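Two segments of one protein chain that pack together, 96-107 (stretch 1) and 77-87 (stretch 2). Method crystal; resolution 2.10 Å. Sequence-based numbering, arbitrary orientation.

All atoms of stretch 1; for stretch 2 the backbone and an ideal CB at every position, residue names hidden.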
# COMPACT_ATOMS: atom_id res chain seq x y z
N GLU A 96 4.34 6.48 -15.22
CA GLU A 96 3.08 7.18 -15.46
C GLU A 96 2.31 7.41 -14.16
O GLU A 96 1.85 8.54 -13.89
CB GLU A 96 2.20 6.42 -16.47
CG GLU A 96 0.74 6.89 -16.41
CD GLU A 96 -0.15 6.21 -17.42
OE1 GLU A 96 -0.44 4.99 -17.27
OE2 GLU A 96 -0.59 6.90 -18.37
N LEU A 97 2.19 6.38 -13.33
CA LEU A 97 1.44 6.56 -12.08
C LEU A 97 2.16 7.50 -11.11
O LEU A 97 1.53 8.34 -10.46
CB LEU A 97 1.01 5.23 -11.42
CG LEU A 97 0.25 5.43 -10.09
CD1 LEU A 97 -1.00 6.27 -10.27
CD2 LEU A 97 -0.14 4.11 -9.39
N GLU A 98 3.48 7.37 -10.99
CA GLU A 98 4.28 8.36 -10.23
C GLU A 98 3.96 9.83 -10.61
O GLU A 98 3.70 10.67 -9.74
CB GLU A 98 5.78 8.06 -10.39
CG GLU A 98 6.15 6.66 -9.87
CD GLU A 98 7.51 6.11 -10.39
OE1 GLU A 98 7.61 4.87 -10.56
OE2 GLU A 98 8.45 6.90 -10.62
N GLU A 99 3.96 10.13 -11.91
CA GLU A 99 3.70 11.49 -12.38
C GLU A 99 2.28 11.92 -12.10
O GLU A 99 2.07 13.06 -11.69
CB GLU A 99 3.93 11.61 -13.88
CG GLU A 99 5.36 11.49 -14.22
CD GLU A 99 5.61 11.56 -15.72
OE1 GLU A 99 4.74 12.10 -16.46
OE2 GLU A 99 6.69 11.08 -16.13
N ILE A 100 1.33 11.03 -12.31
CA ILE A 100 -0.07 11.35 -12.03
C ILE A 100 -0.23 11.68 -10.55
O ILE A 100 -0.88 12.67 -10.18
CB ILE A 100 -1.01 10.21 -12.45
CG1 ILE A 100 -1.10 10.13 -13.99
CG2 ILE A 100 -2.39 10.40 -11.84
CD1 ILE A 100 -1.87 8.91 -14.49
N LEU A 101 0.39 10.87 -9.70
CA LEU A 101 0.36 11.14 -8.25
C LEU A 101 0.97 12.49 -7.90
O LEU A 101 0.32 13.33 -7.25
CB LEU A 101 1.07 10.02 -7.47
CG LEU A 101 0.32 8.68 -7.47
CD1 LEU A 101 1.24 7.56 -6.96
CD2 LEU A 101 -0.97 8.76 -6.66
N SER A 102 2.23 12.70 -8.30
CA SER A 102 2.95 13.89 -7.93
C SER A 102 2.27 15.15 -8.50
O SER A 102 2.23 16.16 -7.84
CB SER A 102 4.42 13.75 -8.35
OG SER A 102 4.49 13.48 -9.75
N GLU A 103 1.69 15.04 -9.71
CA GLU A 103 0.81 16.07 -10.31
C GLU A 103 -0.35 16.43 -9.44
O GLU A 103 -0.83 17.55 -9.48
CB GLU A 103 0.13 15.51 -11.58
CG GLU A 103 0.61 16.06 -12.76
CD GLU A 103 0.10 15.35 -13.99
OE1 GLU A 103 -1.09 14.95 -14.12
OE2 GLU A 103 0.95 15.22 -14.86
N ASN A 104 -0.89 15.42 -8.77
CA ASN A 104 -2.05 15.62 -7.91
C ASN A 104 -1.62 15.85 -6.46
O ASN A 104 -2.42 15.68 -5.56
CB ASN A 104 -3.02 14.43 -7.99
CG ASN A 104 -3.84 14.43 -9.27
OD1 ASN A 104 -4.94 14.98 -9.31
ND2 ASN A 104 -3.32 13.82 -10.33
N GLY A 105 -0.36 16.26 -6.25
CA GLY A 105 0.15 16.52 -4.89
C GLY A 105 0.32 15.31 -3.96
O GLY A 105 0.35 15.48 -2.73
N ILE A 106 0.42 14.11 -4.53
CA ILE A 106 0.69 12.88 -3.77
C ILE A 106 2.14 12.43 -4.03
O ILE A 106 2.57 12.30 -5.20
CB ILE A 106 -0.31 11.75 -4.16
CG1 ILE A 106 -1.76 12.20 -3.87
CG2 ILE A 106 0.03 10.44 -3.44
CD1 ILE A 106 -2.88 11.35 -4.59
N GLU A 107 2.90 12.18 -2.95
CA GLU A 107 4.31 11.89 -3.10
C GLU A 107 4.54 10.42 -3.50
O GLU A 107 4.25 9.50 -2.72
CB GLU A 107 5.07 12.21 -1.82
CG GLU A 107 6.58 12.15 -1.99
CD GLU A 107 7.33 12.14 -0.67
OE1 GLU A 107 6.76 11.79 0.40
OE2 GLU A 107 8.54 12.42 -0.70
N UNK A 77 -8.97 5.15 -7.85
CA UNK A 77 -9.18 4.77 -6.45
C UNK A 77 -8.07 5.32 -5.56
O UNK A 77 -8.33 5.93 -4.51
CB UNK A 77 -9.25 3.25 -6.31
N UNK A 78 -6.83 5.15 -6.00
CA UNK A 78 -5.69 5.67 -5.25
C UNK A 78 -5.85 7.20 -5.07
O UNK A 78 -5.75 7.70 -3.94
CB UNK A 78 -4.38 5.34 -5.97
N UNK A 79 -6.13 7.90 -6.17
CA UNK A 79 -6.41 9.34 -6.13
C UNK A 79 -7.55 9.69 -5.16
O UNK A 79 -7.38 10.57 -4.32
CB UNK A 79 -6.76 9.84 -7.53
N UNK A 80 -8.68 8.99 -5.25
CA UNK A 80 -9.80 9.27 -4.32
C UNK A 80 -9.43 9.07 -2.84
O UNK A 80 -10.06 9.66 -1.97
CB UNK A 80 -10.99 8.37 -4.66
N UNK A 81 -8.42 8.25 -2.54
CA UNK A 81 -7.99 8.12 -1.16
C UNK A 81 -7.21 9.35 -0.66
O UNK A 81 -7.05 9.53 0.56
CB UNK A 81 -7.13 6.86 -1.01
N UNK A 82 -6.73 10.16 -1.60
CA UNK A 82 -5.89 11.33 -1.28
C UNK A 82 -4.82 11.01 -0.21
O UNK A 82 -4.73 11.72 0.79
CB UNK A 82 -6.77 12.48 -0.79
N UNK A 83 -4.02 9.95 -0.41
CA UNK A 83 -3.02 9.66 0.62
C UNK A 83 -1.92 10.71 0.59
O UNK A 83 -1.78 11.39 -0.42
CB UNK A 83 -2.43 8.26 0.43
N UNK A 84 -1.13 10.84 1.66
CA UNK A 84 0.08 11.67 1.61
C UNK A 84 1.16 11.06 0.72
O UNK A 84 1.92 11.77 0.07
CB UNK A 84 0.63 11.88 3.02
N UNK A 85 1.21 9.73 0.65
CA UNK A 85 2.33 9.06 0.01
C UNK A 85 1.88 7.74 -0.58
O UNK A 85 1.02 7.05 -0.00
CB UNK A 85 3.47 8.84 1.00
N UNK A 86 2.48 7.37 -1.71
CA UNK A 86 2.27 6.05 -2.27
C UNK A 86 3.65 5.39 -2.43
O UNK A 86 4.56 6.00 -3.03
CB UNK A 86 1.52 6.12 -3.60
N UNK A 87 3.82 4.20 -1.87
CA UNK A 87 5.11 3.47 -1.98
C UNK A 87 5.06 2.42 -3.10
O UNK A 87 4.15 1.56 -3.13
CB UNK A 87 5.45 2.79 -0.65

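Stretch 2 runs from a helical turn through a loop into a strand, and stretch 1 follows the same order beside it. At position 77 the ideal CB has nothing of stretch 1 within 5.5 Å, so stretch 1 sets no preference; the residue is Tyr77.

Position 78 is helical and its CA-to-CB bond points toward stretch 1, with the ideal CB 4.9 Å from Leu101 CD2. The methyls of Leu97 and Leu101 offer no polar partner, so an aliphatic residue such as valine, isoleucine or leucine would suit. It is Ile78, whose CG2 lies 3.8 Å from Leu101 CD2 and whose CD1 lies 4.0 Å from Leu97 CD2.

At position 79 the bond points sideways, so a side chain needs some length to gain contact. Ile100, Leu101 and Ile106 present methyls here, with Asn104 beside them, and leucine, methionine or isoleucine could each fit. The deposited Leu79, in the m, t rotamer, brings its end nearer: CD2 is 3.8 Å from Ile106 CD1, 4.2 Å from Leu101 CD2 and 3.9 Å from Asn104 CG, while CD1 is 4.1 Å from Ile100 CG2.

Position 80 points away and position 81 sideways, both without a nearby partner in stretch 1; they are Ser80, whose OG donates to Tyr77 O (2.8 Å), and Leu81. Position 82 points away and has positive phi (43°), which favours glycine or asparagine but does not exclude others; it is Lys82.

At position 83, phi is -71° and the ideal CB is 5.1 Å from Ile106 CG2. A compact apolar residue would suit, and proline is compatible with this phi. In Pro83, ring atom CD packs 3.9 Å from Ile106 CD1. Position 84 points away, leaving the choice wide, but its carbonyl accepts a hydrogen bond from Glu107 (N to O, 3.2 Å); it is Lys84.

Position 85 forms a parallel bridge with Glu107, their side chains on the same face of the sheet. The nearby carboxylate makes a basic or polar residue plausible. Arg85 occupies it, but its end leads away and its guanidinium is hydrogen-bonded elsewhere in the structure.

Position 86 points toward Leu101 and Ile106, with the ideal CB just 3.7 Å from Leu101 CD1, so valine or isoleucine would suit. Val86 places CG2 3.8 Å from Ile106 CG2, while its backbone N donates to Glu107 O (2.9 Å). Position 87 points away, unconstrained by stretch 1, and is Ile87.

Stretch 2 77-87: YILSLKPKRVI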
# COMPACT_ATOMS: atom_id res chain seq x y z
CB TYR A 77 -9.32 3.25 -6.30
CG TYR A 77 -9.52 2.78 -4.86
CD1 TYR A 77 -10.63 3.22 -4.11
CD2 TYR A 77 -8.59 1.95 -4.24
CE1 TYR A 77 -10.80 2.83 -2.78
CE2 TYR A 77 -8.76 1.52 -2.90
CZ TYR A 77 -9.85 1.97 -2.19
OH TYR A 77 -10.00 1.57 -0.91
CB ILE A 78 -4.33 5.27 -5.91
CG1 ILE A 78 -4.13 3.73 -5.84
CG2 ILE A 78 -3.18 6.01 -5.23
CD1 ILE A 78 -3.18 3.17 -6.89
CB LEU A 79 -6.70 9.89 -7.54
CG LEU A 79 -5.54 9.93 -8.55
CD1 LEU A 79 -6.04 10.46 -9.90
CD2 LEU A 79 -4.36 10.78 -8.07
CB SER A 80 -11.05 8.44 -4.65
OG SER A 80 -10.90 7.10 -4.17
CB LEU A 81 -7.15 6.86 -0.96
CG LEU A 81 -7.85 5.51 -1.15
CD1 LEU A 81 -6.80 4.36 -1.16
CD2 LEU A 81 -8.88 5.33 -0.03
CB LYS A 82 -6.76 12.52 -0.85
CG LYS A 82 -7.69 13.05 -1.95
CD LYS A 82 -8.43 14.33 -1.50
CE LYS A 82 -7.75 15.61 -2.10
NZ LYS A 82 -8.02 16.88 -1.33
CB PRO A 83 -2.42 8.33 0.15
CG PRO A 83 -2.57 8.34 -1.33
CD PRO A 83 -3.90 9.05 -1.57
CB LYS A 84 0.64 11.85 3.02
CG LYS A 84 -0.34 12.51 3.99
CD LYS A 84 0.36 12.85 5.28
CE LYS A 84 1.15 14.15 5.12
NZ LYS A 84 1.79 14.56 6.39
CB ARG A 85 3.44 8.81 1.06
CG ARG A 85 4.60 7.91 0.58
CD ARG A 85 5.64 7.73 1.67
NE ARG A 85 5.09 7.02 2.82
CZ ARG A 85 5.77 6.72 3.93
NH1 ARG A 85 7.07 7.09 4.05
NH2 ARG A 85 5.16 6.08 4.92
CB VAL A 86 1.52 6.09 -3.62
CG1 VAL A 86 1.42 4.70 -4.24
CG2 VAL A 86 0.09 6.66 -3.47
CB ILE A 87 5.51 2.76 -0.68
CG1 ILE A 87 5.59 3.76 0.47
CG2 ILE A 87 6.89 1.99 -0.86
CD1 ILE A 87 5.81 3.13 1.86
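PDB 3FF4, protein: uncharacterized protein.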